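Local structure of ketol-acid reductoisomerase (NAD(+)) (uncultured archaeon GZfos26G2, 4XDY) at residues R15-A20 against K77-H82. The protein catalyses the magnesium-dependent alkyl migration and NADH-dependent reduction of (S)-2-acetolactate to (R)-2,3-dihydroxy-isovalerate in branched-chain amino acid biosynthesis. Residues are numbered along the deposited sequence; the frame is centred on the assembly and turned at random.
Sequences RDKTIA and KGDVVH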
loop_
_atom_site.group_PDB
_atom_site.type_symbol
_atom_site.label_atom_id
_atom_site.label_comp_id
_atom_site.label_asym_id
_atom_site.label_seq_id
_atom_site.Cartn_x
_atom_site.Cartn_y
_atom_site.Cartn_z
ATOM N N ARG A 15 27.353 -7.444 22.669
ATOM C CA ARG A 15 27.955 -6.715 23.814
ATOM C C ARG A 15 29.417 -6.311 23.620
ATOM O O ARG A 15 29.801 -5.234 23.921
ATOM C CB ARG A 15 27.838 -7.560 25.103
ATOM N N ASP A 16 30.282 -7.140 23.137
ATOM C CA ASP A 16 31.659 -6.615 22.996
ATOM C C ASP A 16 32.059 -6.710 21.515
ATOM O O ASP A 16 33.163 -7.141 21.153
ATOM C CB ASP A 16 32.596 -7.403 23.884
ATOM C CG ASP A 16 32.202 -8.848 23.936
ATOM O OD1 ASP A 16 31.678 -9.336 22.898
ATOM O OD2 ASP A 16 32.339 -9.467 25.009
ATOM N N LYS A 17 31.137 -6.330 20.641
ATOM C CA LYS A 17 31.503 -6.304 19.251
ATOM C C LYS A 17 31.188 -4.903 18.729
ATOM O O LYS A 17 30.223 -4.269 19.153
ATOM C CB LYS A 17 30.769 -7.397 18.487
ATOM C CG LYS A 17 31.542 -8.684 18.540
ATOM C CD LYS A 17 30.805 -9.819 17.928
ATOM C CE LYS A 17 31.556 -11.119 18.164
ATOM N NZ LYS A 17 32.720 -11.324 17.288
ATOM N N THR A 18 32.051 -4.458 17.844
ATOM C CA THR A 18 31.831 -3.235 17.084
ATOM C C THR A 18 31.383 -3.628 15.650
ATOM O O THR A 18 32.010 -4.485 14.997
ATOM C CB THR A 18 33.147 -2.461 17.028
ATOM O OG1 THR A 18 33.437 -2.033 18.370
ATOM C CG2 THR A 18 33.036 -1.239 16.094
ATOM N N ILE A 19 30.329 -2.978 15.230
ATOM C CA ILE A 19 29.810 -3.133 13.855
ATOM C C ILE A 19 30.236 -1.903 13.041
ATOM O O ILE A 19 29.845 -0.745 13.396
ATOM C CB ILE A 19 28.261 -3.163 13.821
ATOM C CG1 ILE A 19 27.627 -4.033 14.923
ATOM C CG2 ILE A 19 27.773 -3.461 12.358
ATOM C CD1 ILE A 19 28.061 -5.419 14.848
ATOM N N ALA A 20 30.985 -2.153 11.992
ATOM C CA ALA A 20 31.339 -1.133 11.004
ATOM C C ALA A 20 30.304 -1.167 9.885
ATOM O O ALA A 20 30.254 -2.130 9.135
ATOM C CB ALA A 20 32.709 -1.388 10.449
ATOM N N LYS A 77 38.467 -1.384 12.277
ATOM C CA LYS A 77 37.924 -1.296 13.553
ATOM C C LYS A 77 36.737 -2.265 13.791
ATOM O O LYS A 77 36.386 -2.611 14.912
ATOM C CB LYS A 77 37.499 0.150 13.708
ATOM C CG LYS A 77 36.913 0.434 15.044
ATOM C CD LYS A 77 37.090 1.870 15.510
ATOM C CE LYS A 77 36.363 1.959 16.865
ATOM N NZ LYS A 77 36.675 3.200 17.591
ATOM N N GLY A 78 36.033 -2.646 12.731
ATOM C CA GLY A 78 34.838 -3.434 12.961
ATOM C C GLY A 78 35.161 -4.911 13.187
ATOM O O GLY A 78 35.928 -5.502 12.454
ATOM N N ASP A 79 34.463 -5.492 14.148
ATOM C CA ASP A 79 34.424 -6.944 14.276
ATOM C C ASP A 79 33.469 -7.543 13.222
ATOM O O ASP A 79 33.659 -8.665 12.775
ATOM C CB ASP A 79 33.914 -7.298 15.661
ATOM C CG ASP A 79 34.837 -6.770 16.759
ATOM O OD1 ASP A 79 36.010 -7.096 16.646
ATOM O OD2 ASP A 79 34.410 -5.951 17.603
ATOM N N VAL A 80 32.408 -6.773 12.933
ATOM C CA VAL A 80 31.465 -7.067 11.841
ATOM C C VAL A 80 31.613 -5.946 10.828
ATOM O O VAL A 80 31.531 -4.796 11.183
ATOM C CB VAL A 80 29.998 -7.177 12.322
ATOM C CG1 VAL A 80 29.090 -7.548 11.135
ATOM C CG2 VAL A 80 29.879 -8.249 13.386
ATOM N N VAL A 81 31.894 -6.323 9.583
ATOM C CA VAL A 81 32.037 -5.338 8.503
ATOM C C VAL A 81 30.780 -5.491 7.615
ATOM O O VAL A 81 30.650 -6.483 6.937
ATOM C CB VAL A 81 33.290 -5.574 7.695
ATOM C CG1 VAL A 81 33.375 -4.617 6.499
ATOM C CG2 VAL A 81 34.541 -5.359 8.570
ATOM N N HIS A 82 29.859 -4.557 7.785
ATOM C CA HIS A 82 28.507 -4.749 7.272
ATOM C C HIS A 82 28.330 -3.817 6.066
ATOM O O HIS A 82 28.300 -2.583 6.239
ATOM C CB HIS A 82 27.541 -4.419 8.368
ATOM C CG HIS A 82 26.101 -4.626 8.023
ATOM N ND1 HIS A 82 25.690 -5.465 7.024
ATOM C CD2 HIS A 82 24.969 -4.151 8.589
ATOM C CE1 HIS A 82 24.371 -5.496 6.982
ATOM N NE2 HIS A 82 23.912 -4.697 7.901
HETATM O O HOH W 1 32.295 -10.932 14.486
#
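Thr18 and Asp79 grip each other twice just ahead of the parallel pairing of Ile19 with Val80. With CG beside its own backbone N (chi1 -62°), Asp79 brings OD2 to the Thr18 amide N at 2.8 Å, an almost straight bond taken on the anti lone pair. In return Thr18 O accepts two amides: Asp79 N, bent and tilted from the carbonyl plane, and Val80 N at 3.1 Å, in plane. An alanine in place of Asp79 would probably leave the Thr18 amide without this acceptor. The Val80 bond opens the regular parallel pattern, which runs on through Ala20 N to Val80 O and His82 N to Ala20 O, each 2.8 Å. A water bridges Lys17 NZ and Asp79 O.

Apolar contact falls on both faces. Ile19 and Val80 lie side by side, Ile19 CD1 touching Val80 CB at 3.6 Å; on the other face Ala20 CB sits 3.9 Å from Gly78 CA, where a CB on Gly78 would clash with Ala20 CB.

Both strands belong to the parallel part of the N-terminal Rossmann sheet: 18-22 is flanked by 41-50, 80-83 by 107-110, and helix 165-175 packs on Val80 and His82 through Met172.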